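Local coordinates for periplasmic binding protein (Veillonella parvula, PDB 4OVK) that probably captures a solute in the periplasm and delivers it to an ABC transporter, at residues W41-Y46 against M273-W278; K64-E67 against F71-L74; F313-T316 against Y320-T323. All coordinates share one frame; numbering follows the deposited sequence. Where two conformers were deposited one is given.

Contact 1. Residues W41-Y46 against M273-W278; sequences WTSIVY and MGIYRW
Ser43 sits over the aliphatic start of Ile275 and the CB of Tyr276. Its CB lies 3.9 Å from Ile275 CG2, and its OG comes 3.7 Å from Tyr276 CB. The hydroxyl is not bonded within this contact. With chi1 at 69°, OG lies between the backbone N and the carbonyl carbon and makes a hydrogen bond with Pro40 O, just before the helix. Tyr276 therefore meets an oxygen that already has a partner. Ile275 carries most of its side of the contact. It was deposited in two conformers, and the packing told here belongs to one of them. In that conformer the chain is extended, with CG1 anti to the backbone N (chi1 -157°). This carries CD1 past Ser43 to the ring of Tyr46. CD1 approaches that ring on a slant. It lies 3.3 Å from Tyr46 CD2 and 3.7 Å from Tyr46 CE2. The first value is short for two carbons and is doubtful, given the alternate conformer.

The pairing joins two halves of the fold. Helix 41-49 follows strand 34-36 of one four-stranded parallel sheet. Residues 273-278 form a loop after strand 268-270, an edge strand of the second sheet. Two such lobes are usual in periplasmic binding proteins of this family, and the substrate cleft lies between them. The contact lies near the centre of the chain, and all four touching residues are buried. Phe71 of helix 71-74 packs on Ser43 and Ile275 and meets the Tyr46 ring edge-to-face. The loop side has polar holds of its own: Ile275 N bonds to Glu284 OE1, and Trp278 NE1 bonds to the same carboxylate oxygen.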
ATOM      1  N   TRP A  41       4.899  -5.643  -4.248  1.00 13.20           N
ATOM      2  CA  TRP A  41       6.177  -5.273  -4.845  1.00 13.06           C
ATOM      3  C   TRP A  41       6.161  -5.175  -6.365  1.00 12.06           C
ATOM      4  O   TRP A  41       7.113  -4.655  -6.943  1.00 13.69           O
ATOM      5  CB  TRP A  41       7.318  -6.160  -4.281  1.00 12.90           C
ATOM      6  CG  TRP A  41       7.605  -5.697  -2.880  1.00 14.59           C
ATOM      7  CD1 TRP A  41       6.899  -6.013  -1.746  1.00 15.86           C
ATOM      8  CD2 TRP A  41       8.584  -4.729  -2.484  1.00 15.01           C
ATOM      9  NE1 TRP A  41       7.415  -5.332  -0.667  1.00 19.33           N
ATOM     10  CE2 TRP A  41       8.449  -4.539  -1.095  1.00 17.50           C
ATOM     11  CE3 TRP A  41       9.588  -4.031  -3.166  1.00 16.56           C
ATOM     12  CZ2 TRP A  41       9.268  -3.666  -0.374  1.00 18.61           C
ATOM     13  CZ3 TRP A  41      10.401  -3.153  -2.444  1.00 16.14           C
ATOM     14  CH2 TRP A  41      10.224  -2.976  -1.065  1.00 17.37           C
ATOM     15  N   THR A  42       5.090  -5.636  -7.020  1.00 11.85           N
ATOM     16  CA  THR A  42       4.957  -5.420  -8.464  1.00 12.00           C
ATOM     17  C   THR A  42       4.794  -3.926  -8.718  1.00 11.55           C
ATOM     18  O   THR A  42       5.507  -3.335  -9.517  1.00 10.23           O
ATOM     19  CB  THR A  42       3.821  -6.253  -9.078  1.00 12.07           C
ATOM     20  OG1 THR A  42       4.233  -7.617  -9.142  1.00 12.38           O
ATOM     21  CG2 THR A  42       3.483  -5.788 -10.492  1.00 14.15           C
ATOM     22  N   SER A  43       3.884  -3.302  -7.973  1.00 12.05           N
ATOM     23  CA  SER A  43       3.716  -1.851  -8.091  1.00 12.76           C
ATOM     24  C   SER A  43       4.988  -1.086  -7.679  1.00 12.10           C
ATOM     25  O   SER A  43       5.295  -0.032  -8.232  1.00 12.80           O
ATOM     26  CB  SER A  43       2.491  -1.396  -7.281  1.00 13.83           C
ATOM     27  OG  SER A  43       2.695  -1.521  -5.896  1.00 15.44           O
ATOM     28  N   ILE A  44       5.730  -1.608  -6.709  1.00 11.68           N
ATOM     29  CA  ILE A  44       6.940  -0.929  -6.268  1.00 12.08           C
ATOM     30  C   ILE A  44       8.062  -1.015  -7.314  1.00 11.23           C
ATOM     31  O   ILE A  44       8.775  -0.044  -7.547  1.00 11.19           O
ATOM     32  CB  ILE A  44       7.413  -1.389  -4.869  1.00 12.45           C
ATOM     33  CG1 ILE A  44       6.306  -1.116  -3.832  1.00 14.10           C
ATOM     34  CG2 ILE A  44       8.681  -0.637  -4.490  1.00 13.69           C
ATOM     35  CD1 ILE A  44       6.520  -1.764  -2.471  1.00 16.44           C
ATOM     36  N   VAL A  45       8.230  -2.174  -7.942  1.00 10.95           N
ATOM     37  CA  VAL A  45       9.195  -2.279  -9.039  1.00 10.41           C
ATOM     38  C   VAL A  45       8.828  -1.312 -10.163  1.00 10.81           C
ATOM     39  O   VAL A  45       9.690  -0.614 -10.697  1.00 11.49           O
ATOM     40  CB  VAL A  45       9.277  -3.716  -9.551  1.00 11.31           C
ATOM     41  CG1 VAL A  45      10.000  -3.791 -10.895  1.00 11.83           C
ATOM     42  CG2 VAL A  45       9.957  -4.584  -8.488  1.00 11.92           C
ATOM     43  N   TYR A  46       7.544  -1.251 -10.497  1.00 10.78           N
ATOM     44  CA  TYR A  46       7.069  -0.303 -11.498  1.00 10.64           C
ATOM     45  C   TYR A  46       7.476   1.142 -11.130  1.00 11.11           C
ATOM     46  O   TYR A  46       7.956   1.893 -11.970  1.00 12.17           O
ATOM     47  CB  TYR A  46       5.545  -0.412 -11.692  1.00 10.79           C
ATOM     48  CG  TYR A  46       5.017   0.688 -12.553  1.00 12.19           C
ATOM     49  CD1 TYR A  46       5.033   0.583 -13.930  1.00 13.81           C
ATOM     50  CD2 TYR A  46       4.547   1.863 -11.990  1.00 15.78           C
ATOM     51  CE1 TYR A  46       4.576   1.614 -14.733  1.00 16.95           C
ATOM     52  CE2 TYR A  46       4.073   2.895 -12.778  1.00 15.86           C
ATOM     53  CZ  TYR A  46       4.096   2.771 -14.141  1.00 17.59           C
ATOM     54  OH  TYR A  46       3.647   3.807 -14.928  1.00 25.53           O
HETATM   55  N   MSE A 273      -7.297   4.486  -3.219  1.00 13.35           N
HETATM   56  CA  MSE A 273      -6.405   3.498  -3.808  1.00 15.15           C
HETATM   57  C   MSE A 273      -5.792   4.067  -5.059  1.00 12.74           C
HETATM   58  O   MSE A 273      -6.500   4.482  -5.963  1.00 14.07           O
HETATM   59  CB  MSE A 273      -7.206   2.243  -4.098  1.00 19.01           C
HETATM   60  CG  MSE A 273      -6.394   1.289  -4.964  1.00 24.47           C
HETATM   61 SE   MSE A 273      -7.248  -0.457  -4.845  0.75 34.84          SE
HETATM   62  CE  MSE A 273      -8.368  -0.189  -6.430  1.00 32.49           C
ATOM     63  N   GLY A 274      -4.463   4.077  -5.105  1.00 12.48           N
ATOM     64  CA  GLY A 274      -3.716   4.512  -6.258  1.00 11.72           C
ATOM     65  C   GLY A 274      -3.260   3.279  -7.011  1.00 11.14           C
ATOM     66  O   GLY A 274      -4.091   2.482  -7.433  1.00 11.87           O
ATOM     67  N   ILE A 275      -1.944   3.131  -7.126  0.50 10.85           N
ATOM     68  CA  ILE A 275      -1.342   2.053  -7.890  0.50  9.97           C
ATOM     69  C   ILE A 275      -1.578   0.702  -7.201  0.50 10.50           C
ATOM     70  O   ILE A 275      -1.628  -0.345  -7.858  0.50 12.66           O
ATOM     71  CB  ILE A 275       0.157   2.349  -8.108  0.50  8.35           C
ATOM     72  CG1 ILE A 275       0.678   1.585  -9.329  0.50  8.14           C
ATOM     73  CG2 ILE A 275       0.933   2.131  -6.816  0.50  7.56           C
ATOM     74  CD1 ILE A 275       2.065   1.989  -9.746  0.50  8.30           C
ATOM     75  N   TYR A 276      -1.751   0.753  -5.881  1.00 11.21           N
ATOM     76  CA  TYR A 276      -2.010  -0.400  -5.026  1.00 12.09           C
ATOM     77  C   TYR A 276      -2.853   0.178  -3.892  1.00 14.72           C
ATOM     78  O   TYR A 276      -2.954   1.422  -3.748  1.00 15.00           O
ATOM     79  CB  TYR A 276      -0.692  -1.011  -4.508  1.00 13.75           C
ATOM     80  CG  TYR A 276      -0.879  -2.376  -3.875  1.00 14.85           C
ATOM     81  CD1 TYR A 276      -1.205  -3.485  -4.650  1.00 16.28           C
ATOM     82  CD2 TYR A 276      -0.775  -2.552  -2.504  1.00 16.67           C
ATOM     83  CE1 TYR A 276      -1.412  -4.723  -4.074  1.00 19.58           C
ATOM     84  CE2 TYR A 276      -0.961  -3.792  -1.923  1.00 18.95           C
ATOM     85  CZ  TYR A 276      -1.288  -4.868  -2.710  1.00 19.66           C
ATOM     86  OH  TYR A 276      -1.488  -6.094  -2.123  1.00 27.09           O
ATOM     87  N   ARG A 277      -3.503  -0.666  -3.110  1.00 16.45           N
ATOM     88  CA  ARG A 277      -4.292  -0.095  -2.019  1.00 21.22           C
ATOM     89  C   ARG A 277      -3.374   0.599  -1.001  1.00 21.45           C
ATOM     90  O   ARG A 277      -2.198   0.257  -0.841  1.00 18.81           O
ATOM     91  CB  ARG A 277      -5.238  -1.102  -1.382  1.00 26.61           C
ATOM     92  CG  ARG A 277      -4.564  -2.233  -0.672  1.00 27.65           C
ATOM     93  CD  ARG A 277      -5.558  -3.342  -0.352  1.00 32.63           C
ATOM     94  NE  ARG A 277      -4.820  -4.477   0.171  1.00 37.83           N
ATOM     95  CZ  ARG A 277      -4.896  -5.734  -0.264  1.00 40.37           C
ATOM     96  NH1 ARG A 277      -4.138  -6.654   0.311  1.00 46.98           N
ATOM     97  NH2 ARG A 277      -5.724  -6.089  -1.243  1.00 45.53           N
ATOM     98  N   TRP A 278      -3.924   1.624  -0.375  1.00 20.20           N
ATOM     99  CA  TRP A 278      -3.181   2.477   0.527  1.00 18.92           C
ATOM    100  C   TRP A 278      -3.342   2.049   1.982  1.00 22.57           C
ATOM    101  O   TRP A 278      -2.832   2.719   2.874  1.00 23.03           O
ATOM    102  CB  TRP A 278      -3.641   3.927   0.330  1.00 16.09           C
ATOM    103  CG  TRP A 278      -3.156   4.575  -0.925  1.00 15.46           C
ATOM    104  CD1 TRP A 278      -2.468   3.980  -1.960  1.00 14.50           C
ATOM    105  CD2 TRP A 278      -3.341   5.946  -1.308  1.00 14.03           C
ATOM    106  NE1 TRP A 278      -2.208   4.909  -2.945  1.00 16.14           N
ATOM    107  CE2 TRP A 278      -2.729   6.121  -2.566  1.00 14.53           C
ATOM    108  CE3 TRP A 278      -3.957   7.055  -0.697  1.00 13.99           C
ATOM    109  CZ2 TRP A 278      -2.720   7.350  -3.231  1.00 14.70           C
ATOM    110  CZ3 TRP A 278      -3.944   8.281  -1.366  1.00 14.22           C
ATOM    111  CH2 TRP A 278      -3.327   8.412  -2.614  1.00 15.73           C
TER

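Contact 2. Residues K64-E67 against F71-L74; sequences KSYE and FKTL
Two consecutive helices meet here across a short link: helix 60-67 ends, residues 68-70 connect, and the single-turn helix 71-74 follows. Helix 60-67 comes just after strand 55-57, an edge strand of the parallel sheet of the first lobe. The inner side of the junction is aromatic. Tyr66 and Phe71 form a T-shaped pair, with ring centroids 5.4 Å apart and planes at 76°. Tyr66 gives the edge and Phe71 the face. The touching atom is Tyr66 CD1, which stands over the Phe71 ring 3.7 Å from its CG. Phe71 also packs on Thr42, so this ring ties the junction to helix 41-49.

Lys72 crosses the Tyr66 ring at about a right angle. Its CB lies over one face of that ring, offset toward the rim. CB is also 3.5 Å from Tyr66 O. The lysine chain is extended as far as CE and then bends (chi4 66°), which swings NZ to the acid. Lys72 NZ and Glu67 OE1 make a salt bridge of 3.2 Å, on the syn lone pair of the carboxylate oxygen. The main partner of this ammonium group is Glu79, in a second salt bridge. Glu79 also comes close to Glu67, so the lysine probably offsets repulsion between the two carboxylates. The Tyr66 hydroxyl has its main polar partner in Ala75 O, just past the second helix. One water completes the link: it accepts from Lys72 NZ at 2.8 Å and donates to Tyr66 OH at 3.3 Å.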
ATOM      1  N   LYS A  64      -4.698  -9.429  -9.950  0.50 13.54           N
ATOM      2  CA  LYS A  64      -6.057  -9.075  -9.545  0.50 15.49           C
ATOM      3  C   LYS A  64      -6.135  -7.584  -9.182  0.50 15.54           C
ATOM      4  O   LYS A  64      -6.976  -6.849  -9.707  0.50 17.51           O
ATOM      5  CB  LYS A  64      -6.500  -9.923  -8.362  0.50 17.33           C
ATOM      6  CG  LYS A  64      -7.961  -9.733  -7.987  0.50 20.73           C
ATOM      7  CD  LYS A  64      -8.263 -10.279  -6.601  0.50 23.99           C
ATOM      8  CE  LYS A  64      -7.619 -11.631  -6.382  0.50 26.16           C
ATOM      9  NZ  LYS A  64      -7.679 -12.079  -4.962  0.50 28.50           N
ATOM     10  N   SER A  65      -5.261  -7.147  -8.278  1.00 14.32           N
ATOM     11  CA  SER A  65      -5.217  -5.735  -7.848  1.00 13.32           C
ATOM     12  C   SER A  65      -4.964  -4.779  -9.018  1.00 14.38           C
ATOM     13  O   SER A  65      -5.611  -3.735  -9.122  1.00 13.60           O
ATOM     14  CB  SER A  65      -4.174  -5.530  -6.750  1.00 16.17           C
ATOM     15  OG  SER A  65      -4.070  -4.155  -6.398  1.00 19.67           O
ATOM     16  N   TYR A  66      -4.015  -5.136  -9.883  1.00 12.62           N
ATOM     17  CA  TYR A  66      -3.729  -4.374 -11.098  1.00 13.47           C
ATOM     18  C   TYR A  66      -4.993  -4.096 -11.937  1.00 13.65           C
ATOM     19  O   TYR A  66      -5.199  -2.962 -12.386  1.00 13.98           O
ATOM     20  CB  TYR A  66      -2.659  -5.116 -11.908  1.00 12.96           C
ATOM     21  CG  TYR A  66      -2.550  -4.778 -13.362  1.00 11.89           C
ATOM     22  CD1 TYR A  66      -1.738  -3.734 -13.796  1.00 12.46           C
ATOM     23  CD2 TYR A  66      -3.239  -5.520 -14.317  1.00 12.75           C
ATOM     24  CE1 TYR A  66      -1.614  -3.439 -15.149  1.00 12.60           C
ATOM     25  CE2 TYR A  66      -3.119  -5.241 -15.662  1.00 13.22           C
ATOM     26  CZ  TYR A  66      -2.313  -4.201 -16.081  1.00 11.71           C
ATOM     27  OH  TYR A  66      -2.208  -3.961 -17.432  1.00 14.02           O
ATOM     28  N   GLU A  67      -5.831  -5.121 -12.126  1.00 14.96           N
ATOM     29  CA  GLU A  67      -7.002  -5.009 -12.968  1.00 17.39           C
ATOM     30  C   GLU A  67      -7.988  -4.007 -12.370  1.00 18.98           C
ATOM     31  O   GLU A  67      -8.746  -3.382 -13.106  1.00 23.06           O
ATOM     32  CB  GLU A  67      -7.710  -6.363 -13.156  1.00 19.90           C
ATOM     33  CG  GLU A  67      -6.916  -7.448 -13.880  1.00 22.73           C
ATOM     34  CD  GLU A  67      -6.581  -7.142 -15.328  1.00 26.74           C
ATOM     35  OE1 GLU A  67      -7.145  -6.203 -15.926  1.00 32.10           O
ATOM     36  OE2 GLU A  67      -5.741  -7.872 -15.887  1.00 26.66           O
ATOM     37  N   PHE A  71      -3.334   1.384 -11.970  1.00 12.97           N
ATOM     38  CA  PHE A  71      -2.167   0.635 -12.463  1.00 11.82           C
ATOM     39  C   PHE A  71      -2.418   0.110 -13.887  1.00 12.10           C
ATOM     40  O   PHE A  71      -1.534   0.173 -14.756  1.00 13.56           O
ATOM     41  CB  PHE A  71      -1.873  -0.539 -11.486  1.00 11.38           C
ATOM     42  CG  PHE A  71      -0.463  -1.082 -11.527  1.00 10.78           C
ATOM     43  CD1 PHE A  71       0.519  -0.581 -12.382  1.00 12.76           C
ATOM     44  CD2 PHE A  71      -0.126  -2.123 -10.678  1.00 11.53           C
ATOM     45  CE1 PHE A  71       1.792  -1.114 -12.379  1.00 13.46           C
ATOM     46  CE2 PHE A  71       1.147  -2.653 -10.669  1.00 12.12           C
ATOM     47  CZ  PHE A  71       2.104  -2.153 -11.527  1.00 12.69           C
ATOM     48  N   LYS A  72      -3.620  -0.392 -14.138  1.00 12.43           N
ATOM     49  CA  LYS A  72      -3.974  -0.910 -15.474  1.00 15.51           C
ATOM     50  C   LYS A  72      -3.816   0.151 -16.573  1.00 16.97           C
ATOM     51  O   LYS A  72      -3.371  -0.150 -17.676  1.00 17.02           O
ATOM     52  CB  LYS A  72      -5.405  -1.459 -15.510  1.00 19.72           C
ATOM     53  CG  LYS A  72      -5.727  -2.163 -16.825  1.00 26.03           C
ATOM     54  CD  LYS A  72      -7.029  -2.934 -16.753  1.00 31.14           C
ATOM     55  CE  LYS A  72      -7.389  -3.542 -18.104  1.00 34.50           C
ATOM     56  NZ  LYS A  72      -6.433  -4.600 -18.545  1.00 35.46           N
ATOM     57  N   THR A  73      -4.153   1.393 -16.255  1.00 17.15           N
ATOM     58  CA  THR A  73      -3.985   2.502 -17.194  1.00 19.29           C
ATOM     59  C   THR A  73      -2.529   2.889 -17.367  1.00 18.83           C
ATOM     60  O   THR A  73      -2.075   3.121 -18.492  1.00 20.47           O
ATOM     61  CB  THR A  73      -4.752   3.731 -16.709  1.00 21.17           C
ATOM     62  OG1 THR A  73      -6.130   3.390 -16.607  1.00 21.30           O
ATOM     63  CG2 THR A  73      -4.593   4.891 -17.667  1.00 27.75           C
ATOM     64  N   LEU A  74      -1.795   2.946 -16.258  1.00 18.02           N
ATOM     65  CA  LEU A  74      -0.370   3.275 -16.302  1.00 18.70           C
ATOM     66  C   LEU A  74       0.458   2.246 -17.056  1.00 19.46           C
ATOM     67  O   LEU A  74       1.429   2.603 -17.699  1.00 22.35           O
ATOM     68  CB  LEU A  74       0.218   3.379 -14.901  1.00 18.13           C
ATOM     69  CG  LEU A  74      -0.429   4.349 -13.931  1.00 19.98           C
ATOM     70  CD1 LEU A  74       0.211   4.218 -12.570  1.00 20.43           C
ATOM     71  CD2 LEU A  74      -0.312   5.756 -14.460  1.00 22.50           C
TER
HETATM   72  O   HOH W   1      -4.240  -3.781 -19.999  1.00 50.20           O

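Contact 3. Residues F313-T316 against Y320-T323; sequences FYNT and YNLT
The backbone folds back at the end of helix 306-318, where Tyr320 N donates to Tyr314 O, six residues earlier, over 3.2 Å. The N-H points nearly straight at the oxygen (166°), but it comes from above the carbonyl plane. A wider pi-type turn marks the helix at 314-316. Beyond the fold-back, Thr323 is the N-cap of helix 324-331, so residues 320-323 join two helices.

On the inner side, Leu322 CD1 lies over one face of the Tyr314 ring in a CH-pi contact, 3.9 Å from the ring centroid. It is offset toward the rim and comes 3.6 Å from Tyr314 CG. Leu322 CD2 lies 3.7 Å from Tyr314 CD2. Leu322 also packs on Ile327 and Ile330 of the next helix.

On the outer side, Asn315 and Asn321 run side by side, their amide planes 8° apart. Asn315 ND2 donates to Asn321 OD1 at 2.8 Å, in the carbonyl plane and on a lone pair. CG of Asn315 is anti to its backbone N (chi1 173°), which sets the amide beside its partner. Two polar links and one apolar overlap thus hold the turn, and the amide pair does its work on an exposed surface, where water may compete for it.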
ATOM      1  N   PHE A 313       3.350  13.643  -7.926  1.00 11.52           N
ATOM      2  CA  PHE A 313       3.930  12.306  -7.724  1.00 10.66           C
ATOM      3  C   PHE A 313       3.807  11.453  -9.004  1.00  9.60           C
ATOM      4  O   PHE A 313       4.799  10.889  -9.477  1.00  9.43           O
ATOM      5  CB  PHE A 313       3.258  11.614  -6.548  1.00 10.87           C
ATOM      6  CG  PHE A 313       3.931  10.331  -6.129  1.00 10.99           C
ATOM      7  CD1 PHE A 313       3.667   9.137  -6.791  1.00 10.74           C
ATOM      8  CD2 PHE A 313       4.821  10.321  -5.069  1.00 10.84           C
ATOM      9  CE1 PHE A 313       4.272   7.953  -6.382  1.00 11.81           C
ATOM     10  CE2 PHE A 313       5.442   9.152  -4.677  1.00 11.92           C
ATOM     11  CZ  PHE A 313       5.176   7.973  -5.345  1.00 13.25           C
ATOM     12  N   TYR A 314       2.608  11.400  -9.588  1.00  8.91           N
ATOM     13  CA  TYR A 314       2.372  10.597 -10.804  1.00  9.06           C
ATOM     14  C   TYR A 314       3.193  11.135 -11.975  1.00  9.35           C
ATOM     15  O   TYR A 314       3.768  10.379 -12.746  1.00 10.39           O
ATOM     16  CB  TYR A 314       0.861  10.524 -11.135  1.00  9.85           C
ATOM     17  CG  TYR A 314       0.172   9.407 -10.368  1.00  9.09           C
ATOM     18  CD1 TYR A 314       0.244   9.341  -8.975  1.00  9.10           C
ATOM     19  CD2 TYR A 314      -0.537   8.419 -11.026  1.00  9.74           C
ATOM     20  CE1 TYR A 314      -0.319   8.298  -8.274  1.00 10.60           C
ATOM     21  CE2 TYR A 314      -1.103   7.353 -10.331  1.00 10.98           C
ATOM     22  CZ  TYR A 314      -1.004   7.299  -8.961  1.00 10.49           C
ATOM     23  OH  TYR A 314      -1.544   6.240  -8.266  1.00 13.70           O
ATOM     24  N   ASN A 315       3.265  12.457 -12.106  1.00  9.51           N
ATOM     25  CA  ASN A 315       4.077  13.060 -13.169  1.00 10.33           C
ATOM     26  C   ASN A 315       5.572  12.750 -12.997  1.00 11.41           C
ATOM     27  O   ASN A 315       6.261  12.374 -13.963  1.00 12.65           O
ATOM     28  CB  ASN A 315       3.860  14.584 -13.234  1.00 10.60           C
ATOM     29  CG  ASN A 315       4.813  15.247 -14.205  1.00 11.20           C
ATOM     30  OD1 ASN A 315       5.895  15.710 -13.829  1.00 13.70           O
ATOM     31  ND2 ASN A 315       4.439  15.248 -15.473  1.00 11.69           N
ATOM     32  N   THR A 316       6.067  12.895 -11.774  1.00 11.84           N
ATOM     33  CA  THR A 316       7.514  12.767 -11.506  1.00 12.50           C
ATOM     34  C   THR A 316       7.982  11.327 -11.650  1.00 12.60           C
ATOM     35  O   THR A 316       8.986  11.044 -12.329  1.00 13.33           O
ATOM     36  CB  THR A 316       7.841  13.292 -10.094  1.00 13.58           C
ATOM     37  OG1 THR A 316       7.572  14.696 -10.039  1.00 15.71           O
ATOM     38  CG2 THR A 316       9.311  13.063  -9.722  1.00 16.23           C
ATOM     39  N   TYR A 320       3.089  10.242 -15.880  1.00 10.65           N
ATOM     40  CA  TYR A 320       1.676  10.144 -16.209  1.00 11.65           C
ATOM     41  C   TYR A 320       0.974  11.337 -15.584  1.00 10.64           C
ATOM     42  O   TYR A 320       1.152  11.611 -14.395  1.00 10.54           O
ATOM     43  CB  TYR A 320       1.057   8.838 -15.682  1.00 12.87           C
ATOM     44  CG  TYR A 320      -0.349   8.592 -16.207  1.00 12.09           C
ATOM     45  CD1 TYR A 320      -0.549   7.987 -17.448  1.00 14.32           C
ATOM     46  CD2 TYR A 320      -1.477   8.985 -15.484  1.00 10.62           C
ATOM     47  CE1 TYR A 320      -1.807   7.787 -17.952  1.00 14.88           C
ATOM     48  CE2 TYR A 320      -2.754   8.771 -15.990  1.00 11.48           C
ATOM     49  CZ  TYR A 320      -2.912   8.166 -17.215  1.00 14.35           C
ATOM     50  OH  TYR A 320      -4.174   7.954 -17.747  1.00 18.34           O
ATOM     51  N   ASN A 321       0.200  12.042 -16.402  1.00 11.07           N
ATOM     52  CA  ASN A 321      -0.561  13.211 -15.955  1.00 11.82           C
ATOM     53  C   ASN A 321      -2.033  12.867 -15.749  1.00 11.20           C
ATOM     54  O   ASN A 321      -2.807  12.717 -16.707  1.00 12.72           O
ATOM     55  CB  ASN A 321      -0.383  14.349 -16.956  1.00 12.80           C
ATOM     56  CG  ASN A 321       1.043  14.855 -17.009  1.00 13.81           C
ATOM     57  OD1 ASN A 321       1.736  14.896 -15.990  1.00 17.36           O
ATOM     58  ND2 ASN A 321       1.493  15.259 -18.199  1.00 13.49           N
ATOM     59  N   LEU A 322      -2.399  12.741 -14.483  1.00 10.46           N
ATOM     60  CA  LEU A 322      -3.760  12.412 -14.073  1.00 11.79           C
ATOM     61  C   LEU A 322      -4.798  13.457 -14.491  1.00 13.91           C
ATOM     62  O   LEU A 322      -4.579  14.664 -14.333  1.00 14.20           O
ATOM     63  CB  LEU A 322      -3.801  12.247 -12.569  1.00 11.74           C
ATOM     64  CG  LEU A 322      -3.074  11.051 -11.941  1.00 11.65           C
ATOM     65  CD1 LEU A 322      -2.956  11.215 -10.437  1.00 11.66           C
ATOM     66  CD2 LEU A 322      -3.746   9.736 -12.312  1.00 10.12           C
ATOM     67  N   THR A 323      -5.929  12.987 -15.009  1.00 14.13           N
ATOM     68  CA  THR A 323      -7.086  13.856 -15.254  1.00 16.02           C
ATOM     69  C   THR A 323      -7.863  14.029 -13.959  1.00 16.05           C
ATOM     70  O   THR A 323      -7.684  13.278 -12.998  1.00 12.69           O
ATOM     71  CB  THR A 323      -8.047  13.240 -16.279  1.00 16.78           C
ATOM     72  OG1 THR A 323      -8.593  12.023 -15.747  1.00 17.54           O
ATOM     73  CG2 THR A 323      -7.311  12.941 -17.595  1.00 19.79           C
TER

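Contact 1 is core: it lies about 6 Å from the centre of the chain, centre to centre, and is wholly buried. Contacts 2 and 3 lie farther out, about 14 and 18 Å, and are partly buried. Contact 1 is long-range and apolar, whereas the other two each join neighbouring elements at a chain turn. Contact 2 adds a salt bridge on its partly exposed side and contact 3 an amide pair. They share one apolar network. Leu74, on helix 71-74, touches Tyr46 of contact 1 and both Tyr314 and Tyr320 of contact 3. Contacts 1 and 2 also touch where Tyr276 CD1 is 3.4 Å from Ser65 OG.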